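Local atomic coordinates of beta-galactosidase (Geobacillus stearothermophilus, PDB entry 4OIF), a protein that probably hydrolyses terminal non-reducing beta-D-galactose residues from beta-D-galactosides, as a zinc-binding member of glycoside hydrolase family 42. Residues A[105-108]-A[112-115]; A[175-180]-A[201-206]; A[189-194]-A[221-226]. All coordinates share one frame; numbering follows the deposited sequence. Where two conformers were deposited one is given.

Contact 1: residues A[105-108]-A[112-115]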
loop_
_atom_site.group_PDB
_atom_site.type_symbol
_atom_site.label_atom_id
_atom_site.label_comp_id
_atom_site.label_asym_id
_atom_site.label_seq_id
_atom_site.Cartn_x
_atom_site.Cartn_y
_atom_site.Cartn_z
ATOM N N LEU A 105 -13.725 -23.063 -11.966
ATOM C CA LEU A 105 -13.140 -22.067 -11.077
ATOM C C LEU A 105 -11.854 -21.533 -11.694
ATOM O O LEU A 105 -11.099 -22.294 -12.279
ATOM C CB LEU A 105 -12.877 -22.663 -9.688
ATOM C CG LEU A 105 -14.139 -23.045 -8.899
ATOM C CD1 LEU A 105 -13.837 -23.729 -7.562
ATOM C CD2 LEU A 105 -15.032 -21.823 -8.670
ATOM N N ARG A 106 -11.610 -20.232 -11.567
ATOM C CA ARG A 106 -10.435 -19.600 -12.166
ATOM C C ARG A 106 -9.111 -19.902 -11.470
ATOM O O ARG A 106 -9.044 -20.139 -10.264
ATOM C CB ARG A 106 -10.604 -18.081 -12.198
ATOM C CG ARG A 106 -11.607 -17.571 -13.204
ATOM C CD ARG A 106 -11.745 -16.050 -13.098
ATOM N NE ARG A 106 -12.475 -15.485 -14.236
ATOM C CZ ARG A 106 -12.798 -14.200 -14.358
ATOM N NH1 ARG A 106 -12.468 -13.335 -13.403
ATOM N NH2 ARG A 106 -13.454 -13.780 -15.438
ATOM N N VAL A 107 -8.053 -19.884 -12.261
ATOM C CA VAL A 107 -6.704 -19.838 -11.742
ATOM C C VAL A 107 -6.201 -18.426 -11.997
ATOM O O VAL A 107 -6.186 -17.992 -13.158
ATOM C CB VAL A 107 -5.799 -20.874 -12.429
ATOM C CG1 VAL A 107 -4.381 -20.723 -11.964
ATOM C CG2 VAL A 107 -6.309 -22.278 -12.161
ATOM N N ASN A 108 -5.811 -17.693 -10.949
ATOM C CA ASN A 108 -5.417 -16.300 -11.170
ATOM C C ASN A 108 -4.040 -16.208 -11.806
ATOM O O ASN A 108 -3.460 -17.229 -12.192
ATOM C CB ASN A 108 -5.464 -15.472 -9.884
ATOM C CG ASN A 108 -4.497 -15.952 -8.820
ATOM O OD1 ASN A 108 -3.606 -16.760 -9.066
ATOM N ND2 ASN A 108 -4.676 -15.440 -7.611
ATOM N N VAL A 112 -2.823 -19.325 -8.555
ATOM C CA VAL A 112 -3.673 -19.822 -7.491
ATOM C C VAL A 112 -5.069 -20.192 -8.009
ATOM O O VAL A 112 -5.740 -19.389 -8.672
ATOM C CB VAL A 112 -3.823 -18.782 -6.365
ATOM C CG1 VAL A 112 -4.742 -19.305 -5.279
ATOM C CG2 VAL A 112 -2.465 -18.430 -5.794
ATOM N N ARG A 113 -5.505 -21.409 -7.712
ATOM C CA ARG A 113 -6.880 -21.798 -7.984
ATOM C C ARG A 113 -7.813 -21.155 -6.953
ATOM O O ARG A 113 -7.578 -21.224 -5.744
ATOM C CB ARG A 113 -7.040 -23.316 -7.958
ATOM C CG ARG A 113 -8.457 -23.784 -8.243
ATOM C CD ARG A 113 -8.809 -23.662 -9.719
ATOM N NE ARG A 113 -8.118 -24.669 -10.528
ATOM C CZ ARG A 113 -8.408 -24.950 -11.797
ATOM N NH1 ARG A 113 -9.382 -24.304 -12.428
ATOM N NH2 ARG A 113 -7.729 -25.887 -12.440
ATOM N N GLN A 114 -8.870 -20.523 -7.441
ATOM C CA GLN A 114 -9.824 -19.857 -6.577
ATOM C C GLN A 114 -10.837 -20.839 -6.005
ATOM O O GLN A 114 -11.093 -21.889 -6.586
ATOM C CB GLN A 114 -10.547 -18.767 -7.357
ATOM C CG GLN A 114 -9.619 -17.820 -8.078
ATOM C CD GLN A 114 -8.920 -16.869 -7.139
ATOM O OE1 GLN A 114 -9.544 -15.976 -6.565
ATOM N NE2 GLN A 114 -7.618 -17.051 -6.976
ATOM N N LEU A 115 -11.428 -20.497 -4.871
ATOM C CA LEU A 115 -12.561 -21.269 -4.389
ATOM C C LEU A 115 -13.820 -20.686 -4.995
ATOM O O LEU A 115 -13.796 -19.612 -5.581
ATOM C CB LEU A 115 -12.650 -21.234 -2.868
ATOM C CG LEU A 115 -11.345 -21.447 -2.112
ATOM C CD1 LEU A 115 -11.592 -21.300 -0.619
ATOM C CD2 LEU A 115 -10.749 -22.810 -2.455
#

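Contact 2: residues A[175-180]-A[201-206]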
loop_
_atom_site.group_PDB
_atom_site.type_symbol
_atom_site.label_atom_id
_atom_site.label_comp_id
_atom_site.label_asym_id
_atom_site.label_seq_id
_atom_site.Cartn_x
_atom_site.Cartn_y
_atom_site.Cartn_z
ATOM N N TRP A 175 -4.256 -20.049 -29.837
ATOM C CA TRP A 175 -4.530 -18.692 -30.293
ATOM C C TRP A 175 -3.283 -18.071 -30.921
ATOM O O TRP A 175 -3.348 -17.439 -31.976
ATOM C CB TRP A 175 -5.023 -17.846 -29.121
ATOM C CG TRP A 175 -5.470 -16.456 -29.463
ATOM C CD1 TRP A 175 -6.742 -16.058 -29.792
ATOM C CD2 TRP A 175 -4.663 -15.263 -29.472
ATOM N NE1 TRP A 175 -6.767 -14.699 -30.000
ATOM C CE2 TRP A 175 -5.507 -14.190 -29.817
ATOM C CE3 TRP A 175 -3.310 -15.004 -29.228
ATOM C CZ2 TRP A 175 -5.042 -12.881 -29.928
ATOM C CZ3 TRP A 175 -2.849 -13.701 -29.334
ATOM C CH2 TRP A 175 -3.713 -12.655 -29.687
ATOM N N LEU A 176 -2.143 -18.279 -30.273
ATOM C CA LEU A 176 -0.895 -17.698 -30.738
ATOM C C LEU A 176 -0.435 -18.384 -32.024
ATOM O O LEU A 176 0.114 -17.734 -32.921
ATOM C CB LEU A 176 0.184 -17.789 -29.647
ATOM C CG LEU A 176 0.125 -16.752 -28.509
ATOM C CD1 LEU A 176 1.126 -17.110 -27.432
ATOM C CD2 LEU A 176 0.376 -15.326 -29.002
ATOM N N LYS A 177 -0.651 -19.693 -32.116
ATOM C CA LYS A 177 -0.308 -20.406 -33.339
ATOM C C LYS A 177 -1.135 -19.875 -34.512
ATOM O O LYS A 177 -0.585 -19.638 -35.592
ATOM C CB LYS A 177 -0.507 -21.911 -33.178
ATOM C CG LYS A 177 0.491 -22.554 -32.243
ATOM C CD LYS A 177 0.167 -24.009 -32.096
ATOM C CE LYS A 177 1.083 -24.689 -31.108
ATOM N NZ LYS A 177 0.577 -26.049 -30.792
ATOM N N LYS A 178 -2.440 -19.677 -34.297
ATOM C CA LYS A 178 -3.265 -19.071 -35.335
ATOM C C LYS A 178 -2.748 -17.681 -35.705
ATOM O O LYS A 178 -2.512 -17.407 -36.873
ATOM C CB LYS A 178 -4.729 -18.987 -34.906
ATOM C CG LYS A 178 -5.363 -20.354 -34.643
ATOM C CD LYS A 178 -6.860 -20.247 -34.336
ATOM C CE LYS A 178 -7.492 -21.609 -34.016
ATOM N NZ LYS A 178 -7.278 -22.053 -32.603
ATOM N N LYS A 179 -2.544 -16.815 -34.717
ATOM C CA LYS A 179 -2.137 -15.435 -34.999
ATOM C C LYS A 179 -0.822 -15.319 -35.777
ATOM O O LYS A 179 -0.643 -14.420 -36.604
ATOM C CB LYS A 179 -2.001 -14.636 -33.702
ATOM C CG LYS A 179 -1.469 -13.228 -33.941
ATOM C CD LYS A 179 -1.627 -12.318 -32.735
ATOM C CE LYS A 179 -1.182 -10.908 -33.083
ATOM N NZ LYS A 179 -1.511 -9.927 -32.024
ATOM N N TYR A 180 0.104 -16.225 -35.501
ATOM C CA TYR A 180 1.435 -16.098 -36.058
ATOM C C TYR A 180 1.717 -17.192 -37.077
ATOM O O TYR A 180 2.859 -17.435 -37.442
ATOM C CB TYR A 180 2.471 -16.106 -34.929
ATOM C CG TYR A 180 2.381 -14.870 -34.058
ATOM C CD1 TYR A 180 2.923 -13.670 -34.489
ATOM C CD2 TYR A 180 1.757 -14.902 -32.815
ATOM C CE1 TYR A 180 2.850 -12.538 -33.718
ATOM C CE2 TYR A 180 1.680 -13.763 -32.029
ATOM C CZ TYR A 180 2.230 -12.585 -32.493
ATOM O OH TYR A 180 2.168 -11.434 -31.750
ATOM N N THR A 201 11.775 -21.689 -27.907
ATOM C CA THR A 201 12.177 -22.681 -28.896
ATOM C C THR A 201 11.146 -23.799 -29.038
ATOM O O THR A 201 11.338 -24.735 -29.808
ATOM C CB THR A 201 13.565 -23.273 -28.562
ATOM O OG1 THR A 201 13.653 -23.562 -27.161
ATOM C CG2 THR A 201 14.655 -22.281 -28.932
ATOM N N ASP A 202 10.041 -23.687 -28.311
ATOM C CA ASP A 202 8.916 -24.607 -28.479
ATOM C C ASP A 202 7.663 -23.951 -27.932
ATOM O O ASP A 202 7.710 -23.315 -26.876
ATOM C CB ASP A 202 9.169 -25.942 -27.763
ATOM C CG ASP A 202 8.153 -27.019 -28.142
ATOM O OD1 ASP A 202 7.060 -27.092 -27.527
ATOM O OD2 ASP A 202 8.456 -27.799 -29.068
ATOM N N TRP A 203 6.548 -24.115 -28.641
ATOM C CA TRP A 203 5.270 -23.532 -28.237
ATOM C C TRP A 203 4.841 -23.909 -26.819
ATOM O O TRP A 203 4.140 -23.153 -26.162
ATOM C CB TRP A 203 4.167 -23.946 -29.207
ATOM C CG TRP A 203 4.331 -23.390 -30.569
ATOM C CD1 TRP A 203 4.856 -24.026 -31.657
ATOM C CD2 TRP A 203 3.978 -22.071 -31.004
ATOM N NE1 TRP A 203 4.842 -23.187 -32.745
ATOM C CE2 TRP A 203 4.310 -21.982 -32.374
ATOM C CE3 TRP A 203 3.414 -20.960 -30.372
ATOM C CZ2 TRP A 203 4.097 -20.826 -33.122
ATOM C CZ3 TRP A 203 3.202 -19.805 -31.119
ATOM C CH2 TRP A 203 3.541 -19.750 -32.477
ATOM N N SER A 204 5.258 -25.080 -26.352
ATOM C CA SER A 204 4.927 -25.515 -25.004
ATOM C C SER A 204 5.572 -24.645 -23.927
ATOM O O SER A 204 5.177 -24.706 -22.768
ATOM C CB SER A 204 5.356 -26.966 -24.797
ATOM O OG SER A 204 6.764 -27.089 -24.868
ATOM N N GLN A 205 6.568 -23.850 -24.299
ATOM C CA GLN A 205 7.254 -23.019 -23.314
ATOM C C GLN A 205 6.474 -21.755 -23.009
ATOM O O GLN A 205 6.565 -21.216 -21.918
ATOM C CB GLN A 205 8.659 -22.651 -23.789
ATOM C CG GLN A 205 9.653 -23.802 -23.784
ATOM C CD GLN A 205 10.778 -23.568 -24.761
ATOM O OE1 GLN A 205 10.862 -22.504 -25.377
ATOM N NE2 GLN A 205 11.646 -24.558 -24.922
ATOM N N ILE A 206 5.699 -21.285 -23.972
ATOM C CA ILE A 206 4.963 -20.045 -23.793
ATOM C C ILE A 206 3.794 -20.189 -22.816
ATOM O O ILE A 206 2.900 -20.997 -23.025
ATOM C CB ILE A 206 4.428 -19.535 -25.136
ATOM C CG1 ILE A 206 5.599 -19.313 -26.098
ATOM C CG2 ILE A 206 3.609 -18.268 -24.922
ATOM C CD1 ILE A 206 5.198 -19.095 -27.548
#

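Contact 3: residues A[189-194]-A[221-226]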
loop_
_atom_site.group_PDB
_atom_site.type_symbol
_atom_site.label_atom_id
_atom_site.label_comp_id
_atom_site.label_asym_id
_atom_site.label_seq_id
_atom_site.Cartn_x
_atom_site.Cartn_y
_atom_site.Cartn_z
ATOM N N ALA A 189 10.133 -12.610 -33.063
ATOM C CA ALA A 189 10.516 -11.340 -33.662
ATOM C C ALA A 189 9.580 -10.232 -33.203
ATOM O O ALA A 189 10.013 -9.150 -32.833
ATOM C CB ALA A 189 10.511 -11.440 -35.189
ATOM N N ALA A 190 8.286 -10.522 -33.234
ATOM C CA ALA A 190 7.274 -9.580 -32.792
ATOM C C ALA A 190 7.475 -9.156 -31.337
ATOM O O ALA A 190 7.289 -7.995 -30.993
ATOM C CB ALA A 190 5.886 -10.186 -32.975
ATOM N N TRP A 191 7.845 -10.104 -30.482
ATOM C CA TRP A 191 7.917 -9.836 -29.045
ATOM C C TRP A 191 9.289 -9.403 -28.570
ATOM O O TRP A 191 9.451 -9.070 -27.391
ATOM C CB TRP A 191 7.517 -11.070 -28.254
ATOM C CG TRP A 191 6.093 -11.400 -28.328
ATOM C CD1 TRP A 191 5.122 -10.735 -29.025
ATOM C CD2 TRP A 191 5.450 -12.487 -27.674
ATOM N NE1 TRP A 191 3.906 -11.350 -28.837
ATOM C CE2 TRP A 191 4.083 -12.429 -28.012
ATOM C CE3 TRP A 191 5.894 -13.504 -26.831
ATOM C CZ2 TRP A 191 3.166 -13.346 -27.536
ATOM C CZ3 TRP A 191 4.985 -14.420 -26.368
ATOM C CH2 TRP A 191 3.635 -14.337 -26.719
ATOM N N TRP A 192 10.269 -9.440 -29.477
ATOM C CA TRP A 192 11.672 -9.115 -29.172
ATOM C C TRP A 192 12.205 -9.972 -28.014
ATOM O O TRP A 192 12.777 -9.457 -27.044
ATOM C CB TRP A 192 11.827 -7.618 -28.851
ATOM C CG TRP A 192 13.206 -7.083 -29.150
ATOM C CD1 TRP A 192 14.200 -6.847 -28.254
ATOM C CD2 TRP A 192 13.742 -6.746 -30.443
ATOM N NE1 TRP A 192 15.320 -6.380 -28.900
ATOM C CE2 TRP A 192 15.068 -6.311 -30.243
ATOM C CE3 TRP A 192 13.229 -6.767 -31.743
ATOM C CZ2 TRP A 192 15.889 -5.898 -31.292
ATOM C CZ3 TRP A 192 14.039 -6.355 -32.783
ATOM C CH2 TRP A 192 15.359 -5.928 -32.553
ATOM N N THR A 193 12.021 -11.282 -28.125
ATOM C CA THR A 193 12.341 -12.186 -27.029
ATOM C C THR A 193 13.833 -12.456 -26.880
ATOM O O THR A 193 14.247 -13.056 -25.886
ATOM C CB THR A 193 11.628 -13.534 -27.180
ATOM O OG1 THR A 193 11.890 -14.073 -28.478
ATOM C CG2 THR A 193 10.135 -13.356 -26.997
ATOM N N SER A 194 14.636 -12.019 -27.845
ATOM C CA SER A 194 16.084 -12.131 -27.710
ATOM C C SER A 194 16.581 -11.417 -26.456
ATOM O O SER A 194 17.534 -11.848 -25.813
ATOM C CB SER A 194 16.781 -11.562 -28.945
ATOM O OG SER A 194 16.256 -10.290 -29.266
ATOM N N ASN A 221 2.406 -9.592 -22.849
ATOM C CA ASN A 221 1.344 -8.964 -22.063
ATOM C C ASN A 221 0.167 -8.511 -22.943
ATOM O O ASN A 221 -1.020 -8.784 -22.648
ATOM C CB ASN A 221 1.912 -7.783 -21.270
ATOM C CG ASN A 221 3.052 -8.190 -20.363
ATOM O OD1 ASN A 221 3.085 -9.307 -19.863
ATOM N ND2 ASN A 221 3.980 -7.280 -20.131
ATOM N N LEU A 222 0.520 -7.844 -24.039
ATOM C CA LEU A 222 -0.437 -7.336 -25.012
ATOM C C LEU A 222 -1.242 -8.474 -25.646
ATOM O O LEU A 222 -2.478 -8.486 -25.585
ATOM C CB LEU A 222 0.306 -6.535 -26.082
ATOM C CG LEU A 222 -0.496 -5.811 -27.164
ATOM C CD1 LEU A 222 -1.530 -4.860 -26.563
ATOM C CD2 LEU A 222 0.465 -5.050 -28.074
ATOM N N ASP A 223 -0.540 -9.437 -26.238
ATOM C CA ASP A 223 -1.210 -10.582 -26.834
ATOM C C ASP A 223 -2.074 -11.333 -25.820
ATOM O O ASP A 223 -3.127 -11.844 -26.182
ATOM C CB ASP A 223 -0.203 -11.544 -27.478
ATOM C CG ASP A 223 0.121 -11.172 -28.915
ATOM O OD1 ASP A 223 -0.548 -10.271 -29.456
ATOM O OD2 ASP A 223 1.026 -11.790 -29.511
ATOM N N TRP A 224 -1.657 -11.391 -24.558
ATOM C CA TRP A 224 -2.495 -12.014 -23.529
ATOM C C TRP A 224 -3.782 -11.214 -23.332
ATOM O O TRP A 224 -4.853 -11.790 -23.268
ATOM C CB TRP A 224 -1.755 -12.171 -22.196
ATOM C CG TRP A 224 -2.653 -12.698 -21.080
ATOM C CD1 TRP A 224 -3.124 -11.997 -19.997
ATOM C CD2 TRP A 224 -3.200 -14.014 -20.962
ATOM N NE1 TRP A 224 -3.918 -12.802 -19.215
ATOM C CE2 TRP A 224 -3.980 -14.044 -19.783
ATOM C CE3 TRP A 224 -3.101 -15.172 -21.735
ATOM C CZ2 TRP A 224 -4.662 -15.182 -19.365
ATOM C CZ3 TRP A 224 -3.782 -16.306 -21.317
ATOM C CH2 TRP A 224 -4.553 -16.301 -20.144
ATOM N N LYS A 225 -3.703 -9.894 -23.248
ATOM C CA LYS A 225 -4.937 -9.118 -23.143
ATOM C C LYS A 225 -5.851 -9.347 -24.361
ATOM O O LYS A 225 -7.077 -9.513 -24.211
ATOM C CB LYS A 225 -4.617 -7.634 -22.962
ATOM C CG LYS A 225 -3.975 -7.328 -21.612
ATOM C CD LYS A 225 -3.711 -5.839 -21.419
ATOM C CE LYS A 225 -3.189 -5.539 -20.017
ATOM N NZ LYS A 225 -1.700 -5.647 -19.884
ATOM N N ARG A 226 -5.262 -9.384 -25.554
ATOM C CA ARG A 226 -6.033 -9.646 -26.767
ATOM C C ARG A 226 -6.716 -11.010 -26.688
ATOM O O ARG A 226 -7.877 -11.150 -27.041
ATOM C CB ARG A 226 -5.149 -9.584 -28.010
ATOM C CG ARG A 226 -4.652 -8.200 -28.385
ATOM C CD ARG A 226 -3.541 -8.288 -29.425
ATOM N NE ARG A 226 -3.235 -6.992 -30.018
ATOM C CZ ARG A 226 -2.007 -6.570 -30.316
ATOM N NH1 ARG A 226 -0.951 -7.339 -30.067
ATOM N NH2 ARG A 226 -1.831 -5.370 -30.858
#

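Contact 1: residues A[105-108]-A[112-115]
Leu105 O receives the N-H of Arg113 NH1 at 2.6 Å, with the carbonyl oxygen lying almost in the plane of the guanidinium. The arginine gets there by leaving its backbone with CG anti to N (chi1 -180°) and then bending at chi2 and chi3, which folds the long chain back toward 105-108. Val107 meets the group from another direction: its CG2 sits over the centre of one guanidinium face, 3.4 Å from Arg113 CZ. A branched aliphatic residue suits this place, because its methyl can rest on the flat face of the cation without competing for its N-H groups.

Behind these side chains the two backbones run roughly antiparallel. Val107 and Arg113 form a non-hydrogen-bonded pair, with their CA atoms 4.2 Å apart. On one flank Gln114 N gives a nearly straight bond to Arg106 O (2.9 Å), and on the other Asn108 N reaches Val112 O (2.8 Å). Val112 O is also approached by the CA-H of Val107. Asn108 then closes the turn with its side chain, OD1 accepting from Val112 N at 2.7 Å; a short amide suits this place, since its carbonyl can reach the backbone N-H of Val112 across the three-residue loop. Leu105 packs CD1 against Gln114 O, 3.4 Å away.

Outside the pair, Arg106 hands its NE and NH2 to the carbonyls of His122 and Gly160, while Ile212 of the second subunit packs on Val112. Val107 touches Cys165 and bonds through its backbone to His164, so this small beta-bridged, hairpin-like loop lies against the four-cysteine zinc site.

Contact 2: residues A[175-180]-A[201-206]
One face of the Trp203 indole is covered by the side chain of Lys177, whose CG stands 3.7 Å from the centroid of the six-membered ring, only 10° off its normal. Further along, Lys177 CE comes to 3.5 Å from Trp203 CG, at the corner of the indole where CB is attached. The lysine can run from the six-membered ring to that corner because it is extended beyond CG, laying its methylenes across the indole as CH-pi donors while NZ goes on to a salt bridge with Glu174. Leu176 CB approaches Trp203 CZ3 obliquely at 3.9 Å. Beside this, Leu176 CD1 meets Ile206 CG2 at 3.7 Å, two branched apolar ends that fill the space next to the ring.

The contact fixes the last turns of helix 166-179 to the loop that leads from helix 184-191 toward helix 218-246, all within the segment between the fourth and fifth strands of the TIM barrel. Leu184 and Leu187 of helix 184-191 also touch the indole. An alanine in place of Trp203 would probably leave the Lys177 methylenes without the aromatic face they lie on and open a gap between helix and loop.

The loop bearing the tryptophan is shaped by polar bonds of its own. Asp202 OD1 takes Ser204 N at 2.9 Å in an Asx turn, and Ser204 OG reaches the same oxygen from the opposite face of the carboxylate. Gln205 bends back to Thr201, its OE1 accepting from Thr201 N at 2.8 Å and its NE2 giving to Thr201 OG1. Ser204 OG is also bonded to Gln99 of the third subunit.

Contact 3: residues A[189-194]-A[221-226]
Helices 184-191 and 218-246 lie in the long connection between the fourth and fifth strands of the TIM barrel, and a tryptophan at the end of the first meets a buried aspartate in the second. Trp191 NE1 donates to Asp223 OD2 at 3.0 Å. The oxygen lies at the indole edge, close to the ring plane, but the bond is bent, with an N-H...O angle of 139°. Seen from the carboxylate, the donor stands well above the plane, and the two flat groups are turned 58° against each other. The benzene side of the same edge follows, Trp191 CZ2 lying 3.3 Å from Asp223 OD2 and 3.8 Å from Asp223 CB.

Tryptophan fits here because it offers one N-H on an otherwise apolar body; the indole also packs on Leu176 of helix 166-179. CG leaves beside the backbone N, and with chi2 near 1° CD1 eclipses CA, leaving NE1 on the side of the ring that faces the aspartate. Just beyond, Trp192 takes a positive phi and ends the helix in a Schellman motif, while its side chain bonds to Gln25 of the third subunit.

Asp223 is much more heavily engaged than this one bond suggests. Its OD2 is probably also hydrogen-bonded to the hydroxyl of Tyr180, and its OD1 takes Lys179 NZ and, one helical turn on, Arg226 NH1 at 3.0 Å in a salt bridge. Two cations at one carboxylate oxygen would be expected to favour its ionised form. An acidic side chain shared in this way, with a tryptophan edge, a tyrosine and two bases around it, is characteristic of a buried salt-bridge network at a junction of helices.

Overall arrangement
From the N terminus, contact 1 comes first: 105-108 and 112-115 close a three-residue loop between helices 95-100 and 127-144, before either of the others begins. Contacts 2 and 3 follow within the long connection between barrel strands 150-154 and 252-259, and they cross, since the order is 175-180, 189-194, 201-206, 221-226. Contact 2 closes over helix 184-191, and contact 3 over the loop after it. Their centres are 11 Å apart and they share the surroundings of Asp223, so helices 166-179, 184-191 and 218-246 become one cluster. Contact 1, its centre 24 Å from each, touches neither; it lies by the zinc site and the second subunit, whereas contacts 2 and 3 reach the third.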